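Local atomic coordinates of Rbstp0775 protein (Geobacillus stearothermophilus, PDB entry 1RZ3), a protein that is of unknown function but probably acts as an ATP-binding kinase of the phosphoribulokinase/uridine kinase family. Residues Y79-T90 with V133-F143. Numbering follows the deposited sequence.
Sequences YYYLQWDVEWLT and VFLQRKEWRPF
Tyr79 offers a ring face to the edge of Phe134 in a T-shaped pair, with Tyr79 CE2 3.5 Å from Phe134 CZ. Tyr80 then turns its own edge onto a face of Phe134, with ring centroids 4.8 Å apart and planes at 70°. Val133 CG2 lies over the opposite face of Phe134, so that ring is held between two neighbours. Tyr183 of helix 169-187 adds another edge-to-face pair to this aromatic cluster. Tyr80 holds Arg137 twice. Its ring face carries the guanidinium in a cation-pi contact, and Tyr80 O accepts from both end nitrogens, Arg137 NH2 at 3.0 Å and Arg137 NH1 at 3.1 Å. The arginine chain bends at chi3 (87°), which turns the end of the guanidinium toward this carbonyl, with the oxygen near the guanidinium plane. Trp84 packs its CH2 against Val133 CG1, while its NE1 bonds to Met58 O. Val86 lays CG2 over the guanidinium face turned away from the Tyr80 ring. Val86 O accepts a weak but fairly straight bond (166°) from Trp140 NE1, at 3.3 Å. Leu89 CD1 packs on Trp140 CZ2. Thr90 OG1 lies at the edge of the same indole and donates to Val86 O, 2.7 Å away. The contact joins helices 75-82 and 86-94 to the loop following strand 127-132 of the P-loop NTPase core. A buried arginine charge is thus met by a backbone carbonyl in its plane and an aromatic face, which probably offset much of its desolvation cost and fix its rotation.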
ATOM      1  N   TYR A  79      -9.478   2.696  12.475  1.00 20.72           N
ATOM      2  CA  TYR A  79      -8.818   1.960  11.408  1.00 19.64           C
ATOM      3  C   TYR A  79      -8.519   2.818  10.178  1.00 19.10           C
ATOM      4  O   TYR A  79      -7.412   2.773   9.636  1.00 17.67           O
ATOM      5  CB  TYR A  79      -9.684   0.753  11.029  1.00 19.20           C
ATOM      6  CG  TYR A  79      -9.132  -0.135   9.927  1.00 20.32           C
ATOM      7  CD1 TYR A  79      -7.778  -0.454   9.864  1.00 21.39           C
ATOM      8  CD2 TYR A  79      -9.987  -0.705   8.982  1.00 22.34           C
ATOM      9  CE1 TYR A  79      -7.287  -1.328   8.883  1.00 20.80           C
ATOM     10  CE2 TYR A  79      -9.510  -1.575   8.006  1.00 21.55           C
ATOM     11  CZ  TYR A  79      -8.163  -1.882   7.963  1.00 20.62           C
ATOM     12  OH  TYR A  79      -7.706  -2.757   7.008  1.00 21.93           O
ATOM     13  N   TYR A  80      -9.486   3.619   9.748  1.00 17.39           N
ATOM     14  CA  TYR A  80      -9.284   4.438   8.559  1.00 18.99           C
ATOM     15  C   TYR A  80      -8.499   5.735   8.760  1.00 20.33           C
ATOM     16  O   TYR A  80      -7.677   6.104   7.917  1.00 18.07           O
ATOM     17  CB  TYR A  80     -10.630   4.784   7.912  1.00 18.89           C
ATOM     18  CG  TYR A  80     -10.482   5.427   6.548  1.00 18.32           C
ATOM     19  CD1 TYR A  80     -10.190   4.655   5.421  1.00 16.84           C
ATOM     20  CD2 TYR A  80     -10.568   6.812   6.393  1.00 16.60           C
ATOM     21  CE1 TYR A  80      -9.982   5.240   4.180  1.00 15.84           C
ATOM     22  CE2 TYR A  80     -10.361   7.411   5.156  1.00 17.35           C
ATOM     23  CZ  TYR A  80     -10.067   6.619   4.053  1.00 17.95           C
ATOM     24  OH  TYR A  80      -9.851   7.204   2.829  1.00 17.01           O
ATOM     25  N   TYR A  81      -8.746   6.426   9.870  1.00 20.93           N
ATOM     26  CA  TYR A  81      -8.091   7.712  10.118  1.00 21.32           C
ATOM     27  C   TYR A  81      -6.951   7.769  11.125  1.00 21.59           C
ATOM     28  O   TYR A  81      -6.071   8.623  11.012  1.00 23.99           O
ATOM     29  CB  TYR A  81      -9.140   8.746  10.536  1.00 20.65           C
ATOM     30  CG  TYR A  81      -9.962   9.294   9.396  1.00 19.57           C
ATOM     31  CD1 TYR A  81      -9.369  10.065   8.399  1.00 18.79           C
ATOM     32  CD2 TYR A  81     -11.333   9.053   9.321  1.00 19.25           C
ATOM     33  CE1 TYR A  81     -10.117  10.586   7.352  1.00 19.63           C
ATOM     34  CE2 TYR A  81     -12.096   9.574   8.277  1.00 19.24           C
ATOM     35  CZ  TYR A  81     -11.477  10.339   7.296  1.00 20.28           C
ATOM     36  OH  TYR A  81     -12.209  10.854   6.256  1.00 19.19           O
ATOM     37  N   LEU A  82      -6.955   6.879  12.107  1.00 20.49           N
ATOM     38  CA  LEU A  82      -5.915   6.921  13.127  1.00 20.55           C
ATOM     39  C   LEU A  82      -4.812   5.880  13.024  1.00 19.86           C
ATOM     40  O   LEU A  82      -3.709   6.106  13.521  1.00 20.83           O
ATOM     41  CB  LEU A  82      -6.559   6.829  14.516  1.00 19.31           C
ATOM     42  CG  LEU A  82      -7.679   7.841  14.785  1.00 19.39           C
ATOM     43  CD1 LEU A  82      -8.165   7.685  16.219  1.00 22.64           C
ATOM     44  CD2 LEU A  82      -7.177   9.257  14.534  1.00 18.59           C
ATOM     45  N   GLN A  83      -5.095   4.747  12.390  1.00 17.87           N
ATOM     46  CA  GLN A  83      -4.102   3.682  12.282  1.00 20.07           C
ATOM     47  C   GLN A  83      -2.811   4.111  11.578  1.00 18.31           C
ATOM     48  O   GLN A  83      -1.728   3.591  11.877  1.00 17.01           O
ATOM     49  CB  GLN A  83      -4.707   2.462  11.583  1.00 20.15           C
ATOM     50  CG  GLN A  83      -3.787   1.251  11.584  1.00 22.12           C
ATOM     51  CD  GLN A  83      -4.548  -0.051  11.692  1.00 24.62           C
ATOM     52  OE1 GLN A  83      -5.351  -0.232  12.606  1.00 25.98           O
ATOM     53  NE2 GLN A  83      -4.298  -0.968  10.763  1.00 25.33           N
ATOM     54  N   TRP A  84      -2.935   5.038  10.631  1.00 17.99           N
ATOM     55  CA  TRP A  84      -1.783   5.567   9.902  1.00 17.95           C
ATOM     56  C   TRP A  84      -1.704   7.069  10.139  1.00 18.43           C
ATOM     57  O   TRP A  84      -2.729   7.751  10.134  1.00 19.76           O
ATOM     58  CB  TRP A  84      -1.924   5.338   8.392  1.00 17.10           C
ATOM     59  CG  TRP A  84      -1.699   3.934   7.960  1.00 16.57           C
ATOM     60  CD1 TRP A  84      -0.508   3.360   7.623  1.00 16.07           C
ATOM     61  CD2 TRP A  84      -2.684   2.902   7.872  1.00 17.13           C
ATOM     62  NE1 TRP A  84      -0.689   2.028   7.333  1.00 15.13           N
ATOM     63  CE2 TRP A  84      -2.016   1.719   7.478  1.00 17.27           C
ATOM     64  CE3 TRP A  84      -4.067   2.858   8.090  1.00 16.85           C
ATOM     65  CZ2 TRP A  84      -2.685   0.505   7.298  1.00 17.23           C
ATOM     66  CZ3 TRP A  84      -4.734   1.649   7.911  1.00 17.20           C
ATOM     67  CH2 TRP A  84      -4.042   0.491   7.520  1.00 16.66           C
ATOM     68  N   ASP A  85      -0.495   7.578  10.361  1.00 17.16           N
ATOM     69  CA  ASP A  85      -0.303   9.013  10.538  1.00 16.66           C
ATOM     70  C   ASP A  85      -0.174   9.479   9.093  1.00 16.35           C
ATOM     71  O   ASP A  85       0.935   9.616   8.560  1.00 14.93           O
ATOM     72  CB  ASP A  85       0.992   9.299  11.301  1.00 16.56           C
ATOM     73  CG  ASP A  85       1.144  10.760  11.652  1.00 19.82           C
ATOM     74  OD1 ASP A  85       0.623  11.609  10.899  1.00 19.19           O
ATOM     75  OD2 ASP A  85       1.799  11.062  12.671  1.00 21.59           O
ATOM     76  N   VAL A  86      -1.321   9.688   8.457  1.00 15.17           N
ATOM     77  CA  VAL A  86      -1.383  10.079   7.057  1.00 17.32           C
ATOM     78  C   VAL A  86      -0.497  11.257   6.670  1.00 16.91           C
ATOM     79  O   VAL A  86       0.222  11.193   5.676  1.00 16.11           O
ATOM     80  CB  VAL A  86      -2.842  10.384   6.651  1.00 17.69           C
ATOM     81  CG1 VAL A  86      -2.911  10.788   5.191  1.00 17.87           C
ATOM     82  CG2 VAL A  86      -3.707   9.156   6.908  1.00 17.19           C
ATOM     83  N   GLU A  87      -0.542  12.323   7.458  1.00 16.67           N
ATOM     84  CA  GLU A  87       0.254  13.514   7.173  1.00 18.19           C
ATOM     85  C   GLU A  87       1.761  13.279   7.294  1.00 16.45           C
ATOM     86  O   GLU A  87       2.535  13.746   6.459  1.00 16.36           O
ATOM     87  CB  GLU A  87      -0.186  14.646   8.103  1.00 20.80           C
ATOM     88  CG  GLU A  87       0.623  15.917   8.005  1.00 25.06           C
ATOM     89  CD  GLU A  87       0.121  16.964   8.988  1.00 27.59           C
ATOM     90  OE1 GLU A  87      -0.183  16.596  10.145  1.00 34.49           O
ATOM     91  OE2 GLU A  87       0.033  18.144   8.611  1.00 26.87           O
ATOM     92  N   TRP A  88       2.183  12.562   8.332  1.00 16.37           N
ATOM     93  CA  TRP A  88       3.607  12.289   8.510  1.00 15.29           C
ATOM     94  C   TRP A  88       4.103  11.437   7.338  1.00 15.64           C
ATOM     95  O   TRP A  88       5.171  11.703   6.773  1.00 15.07           O
ATOM     96  CB  TRP A  88       3.858  11.546   9.831  1.00 17.29           C
ATOM     97  CG  TRP A  88       5.318  11.415  10.176  1.00 19.62           C
ATOM     98  CD1 TRP A  88       6.087  12.319  10.854  1.00 23.29           C
ATOM     99  CD2 TRP A  88       6.195  10.340   9.813  1.00 22.46           C
ATOM    100  NE1 TRP A  88       7.386  11.875  10.935  1.00 23.64           N
ATOM    101  CE2 TRP A  88       7.481  10.663  10.303  1.00 23.18           C
ATOM    102  CE3 TRP A  88       6.020   9.135   9.114  1.00 20.92           C
ATOM    103  CZ2 TRP A  88       8.585   9.825  10.120  1.00 22.83           C
ATOM    104  CZ3 TRP A  88       7.119   8.303   8.932  1.00 22.27           C
ATOM    105  CH2 TRP A  88       8.387   8.653   9.435  1.00 21.85           C
ATOM    106  N   LEU A  89       3.325  10.422   6.966  1.00 13.94           N
ATOM    107  CA  LEU A  89       3.709   9.546   5.858  1.00 14.01           C
ATOM    108  C   LEU A  89       3.749  10.303   4.541  1.00 14.61           C
ATOM    109  O   LEU A  89       4.591  10.026   3.681  1.00 13.79           O
ATOM    110  CB  LEU A  89       2.751   8.357   5.764  1.00 14.08           C
ATOM    111  CG  LEU A  89       2.963   7.362   6.912  1.00 14.73           C
ATOM    112  CD1 LEU A  89       1.788   6.408   6.991  1.00 13.46           C
ATOM    113  CD2 LEU A  89       4.284   6.612   6.703  1.00 15.39           C
ATOM    114  N   THR A  90       2.845  11.263   4.374  1.00 14.07           N
ATOM    115  CA  THR A  90       2.840  12.052   3.148  1.00 15.49           C
ATOM    116  C   THR A  90       4.162  12.818   3.072  1.00 16.54           C
ATOM    117  O   THR A  90       4.819  12.852   2.033  1.00 15.99           O
ATOM    118  CB  THR A  90       1.691  13.085   3.131  1.00 17.07           C
ATOM    119  OG1 THR A  90       0.431  12.411   3.226  1.00 15.38           O
ATOM    120  CG2 THR A  90       1.733  13.896   1.840  1.00 19.37           C
ATOM    121  N   VAL A 133      -3.679  -1.130   2.408  1.00 16.74           N
ATOM    122  CA  VAL A 133      -5.089  -0.782   2.334  1.00 18.68           C
ATOM    123  C   VAL A 133      -5.234   0.738   2.307  1.00 18.23           C
ATOM    124  O   VAL A 133      -4.377   1.461   2.826  1.00 18.55           O
ATOM    125  CB  VAL A 133      -5.868  -1.351   3.545  1.00 21.85           C
ATOM    126  CG1 VAL A 133      -5.319  -0.779   4.834  1.00 21.47           C
ATOM    127  CG2 VAL A 133      -7.346  -1.040   3.406  1.00 23.94           C
ATOM    128  N   PHE A 134      -6.309   1.207   1.680  1.00 15.18           N
ATOM    129  CA  PHE A 134      -6.619   2.628   1.577  1.00 15.89           C
ATOM    130  C   PHE A 134      -5.478   3.441   0.959  1.00 16.65           C
ATOM    131  O   PHE A 134      -5.200   4.547   1.412  1.00 15.98           O
ATOM    132  CB  PHE A 134      -6.935   3.211   2.967  1.00 15.93           C
ATOM    133  CG  PHE A 134      -7.844   2.349   3.811  1.00 17.59           C
ATOM    134  CD1 PHE A 134      -9.038   1.850   3.297  1.00 17.89           C
ATOM    135  CD2 PHE A 134      -7.514   2.064   5.139  1.00 18.52           C
ATOM    136  CE1 PHE A 134      -9.897   1.079   4.090  1.00 19.68           C
ATOM    137  CE2 PHE A 134      -8.368   1.294   5.947  1.00 19.35           C
ATOM    138  CZ  PHE A 134      -9.561   0.801   5.418  1.00 19.45           C
ATOM    139  N   LEU A 135      -4.825   2.905  -0.069  1.00 15.49           N
ATOM    140  CA  LEU A 135      -3.713   3.609  -0.706  1.00 17.16           C
ATOM    141  C   LEU A 135      -4.125   4.843  -1.495  1.00 16.91           C
ATOM    142  O   LEU A 135      -3.332   5.768  -1.666  1.00 16.24           O
ATOM    143  CB  LEU A 135      -2.964   2.686  -1.668  1.00 16.80           C
ATOM    144  CG  LEU A 135      -2.100   1.548  -1.133  1.00 21.34           C
ATOM    145  CD1 LEU A 135      -1.300   0.970  -2.309  1.00 20.42           C
ATOM    146  CD2 LEU A 135      -1.149   2.062  -0.053  1.00 21.04           C
ATOM    147  N   GLN A 136      -5.358   4.848  -1.993  1.00 16.44           N
ATOM    148  CA  GLN A 136      -5.822   5.958  -2.804  1.00 17.25           C
ATOM    149  C   GLN A 136      -6.510   7.096  -2.072  1.00 18.38           C
ATOM    150  O   GLN A 136      -7.335   7.805  -2.646  1.00 17.70           O
ATOM    151  CB  GLN A 136      -6.702   5.421  -3.934  1.00 16.34           C
ATOM    152  CG  GLN A 136      -5.915   4.503  -4.863  1.00 17.61           C
ATOM    153  CD  GLN A 136      -6.748   3.948  -5.989  1.00 16.52           C
ATOM    154  OE1 GLN A 136      -7.477   2.961  -5.827  1.00 18.95           O
ATOM    155  NE2 GLN A 136      -6.658   4.586  -7.141  1.00 11.42           N
ATOM    156  N   ARG A 137      -6.172   7.285  -0.800  1.00 19.79           N
ATOM    157  CA  ARG A 137      -6.754   8.404  -0.083  1.00 20.72           C
ATOM    158  C   ARG A 137      -6.155   9.649  -0.755  1.00 19.84           C
ATOM    159  O   ARG A 137      -5.027   9.613  -1.257  1.00 18.09           O
ATOM    160  CB  ARG A 137      -6.435   8.333   1.417  1.00 22.30           C
ATOM    161  CG  ARG A 137      -4.990   8.112   1.786  1.00 22.17           C
ATOM    162  CD  ARG A 137      -4.827   8.107   3.315  1.00 21.07           C
ATOM    163  NE  ARG A 137      -5.040   6.804   3.949  1.00 22.03           N
ATOM    164  CZ  ARG A 137      -5.909   6.577   4.933  1.00 21.36           C
ATOM    165  NH1 ARG A 137      -6.670   7.562   5.400  1.00 19.61           N
ATOM    166  NH2 ARG A 137      -5.988   5.376   5.487  1.00 21.38           N
ATOM    167  N   LYS A 138      -6.923  10.732  -0.784  1.00 19.16           N
ATOM    168  CA  LYS A 138      -6.521  11.969  -1.453  1.00 20.19           C
ATOM    169  C   LYS A 138      -5.104  12.481  -1.218  1.00 18.86           C
ATOM    170  O   LYS A 138      -4.481  13.026  -2.129  1.00 16.52           O
ATOM    171  CB  LYS A 138      -7.515  13.082  -1.120  1.00 24.05           C
ATOM    172  CG  LYS A 138      -7.599  13.417   0.355  1.00 29.35           C
ATOM    173  CD  LYS A 138      -8.622  14.525   0.607  1.00 34.20           C
ATOM    174  CE  LYS A 138      -8.726  14.865   2.092  1.00 37.13           C
ATOM    175  NZ  LYS A 138      -9.111  13.685   2.924  1.00 35.77           N
ATOM    176  N   GLU A 139      -4.600  12.312  -0.003  1.00 19.32           N
ATOM    177  CA  GLU A 139      -3.267  12.784   0.341  1.00 20.65           C
ATOM    178  C   GLU A 139      -2.124  12.057  -0.370  1.00 19.88           C
ATOM    179  O   GLU A 139      -1.097  12.669  -0.693  1.00 20.20           O
ATOM    180  CB  GLU A 139      -3.052  12.671   1.857  1.00 24.70           C
ATOM    181  CG  GLU A 139      -3.972  13.526   2.732  1.00 26.82           C
ATOM    182  CD  GLU A 139      -5.409  13.015   2.824  1.00 28.74           C
ATOM    183  OE1 GLU A 139      -5.664  11.820   2.557  1.00 27.71           O
ATOM    184  OE2 GLU A 139      -6.291  13.820   3.193  1.00 33.70           O
ATOM    185  N   TRP A 140      -2.302  10.758  -0.612  1.00 16.37           N
ATOM    186  CA  TRP A 140      -1.262   9.941  -1.235  1.00 16.25           C
ATOM    187  C   TRP A 140      -1.363   9.754  -2.750  1.00 14.77           C
ATOM    188  O   TRP A 140      -0.348   9.597  -3.432  1.00 13.00           O
ATOM    189  CB  TRP A 140      -1.221   8.570  -0.553  1.00 15.29           C
ATOM    190  CG  TRP A 140      -1.025   8.635   0.945  1.00 15.99           C
ATOM    191  CD1 TRP A 140      -0.517   9.681   1.669  1.00 15.95           C
ATOM    192  CD2 TRP A 140      -1.265   7.580   1.886  1.00 15.17           C
ATOM    193  NE1 TRP A 140      -0.422   9.340   2.998  1.00 14.92           N
ATOM    194  CE2 TRP A 140      -0.875   8.057   3.160  1.00 15.69           C
ATOM    195  CE3 TRP A 140      -1.767   6.277   1.775  1.00 15.14           C
ATOM    196  CZ2 TRP A 140      -0.972   7.275   4.313  1.00 16.16           C
ATOM    197  CZ3 TRP A 140      -1.861   5.497   2.920  1.00 17.45           C
ATOM    198  CH2 TRP A 140      -1.466   5.999   4.174  1.00 15.61           C
ATOM    199  N   ARG A 141      -2.586   9.770  -3.272  1.00 14.73           N
ATOM    200  CA  ARG A 141      -2.838   9.603  -4.711  1.00 17.44           C
ATOM    201  C   ARG A 141      -1.891  10.278  -5.709  1.00 16.35           C
ATOM    202  O   ARG A 141      -1.426   9.647  -6.663  1.00 16.79           O
ATOM    203  CB  ARG A 141      -4.255  10.085  -5.066  1.00 18.48           C
ATOM    204  CG  ARG A 141      -5.384   9.223  -4.594  1.00 22.11           C
ATOM    205  CD  ARG A 141      -6.609   9.425  -5.498  1.00 20.62           C
ATOM    206  NE  ARG A 141      -7.245  10.739  -5.382  1.00 19.97           N
ATOM    207  CZ  ARG A 141      -8.161  11.054  -4.469  1.00 20.35           C
ATOM    208  NH1 ARG A 141      -8.548  10.154  -3.579  1.00 21.10           N
ATOM    209  NH2 ARG A 141      -8.717  12.259  -4.463  1.00 22.23           N
ATOM    210  N   PRO A 142      -1.607  11.576  -5.517  1.00 15.82           N
ATOM    211  CA  PRO A 142      -0.725  12.295  -6.441  1.00 15.19           C
ATOM    212  C   PRO A 142       0.656  11.698  -6.642  1.00 15.26           C
ATOM    213  O   PRO A 142       1.309  11.978  -7.638  1.00 13.59           O
ATOM    214  CB  PRO A 142      -0.637  13.697  -5.833  1.00 16.54           C
ATOM    215  CG  PRO A 142      -1.870  13.799  -4.962  1.00 15.19           C
ATOM    216  CD  PRO A 142      -1.969  12.428  -4.370  1.00 15.91           C
ATOM    217  N   PHE A 143       1.097  10.869  -5.704  1.00 15.81           N
ATOM    218  CA  PHE A 143       2.439  10.311  -5.794  1.00 15.64           C
ATOM    219  C   PHE A 143       2.571   8.937  -6.432  1.00 16.60           C
ATOM    220  O   PHE A 143       3.667   8.374  -6.465  1.00 16.68           O
ATOM    221  CB  PHE A 143       3.066  10.338  -4.398  1.00 13.57           C
ATOM    222  CG  PHE A 143       3.067  11.711  -3.788  1.00 13.82           C
ATOM    223  CD1 PHE A 143       3.898  12.704  -4.295  1.00 14.91           C
ATOM    224  CD2 PHE A 143       2.170  12.040  -2.775  1.00 15.01           C
ATOM    225  CE1 PHE A 143       3.832  14.009  -3.808  1.00 16.22           C
ATOM    226  CE2 PHE A 143       2.095  13.341  -2.282  1.00 17.66           C
ATOM    227  CZ  PHE A 143       2.928  14.327  -2.802  1.00 16.49           C
TER
HETATM  228  O   HOH W   1     -11.259  11.769   3.827  1.00 53.74           O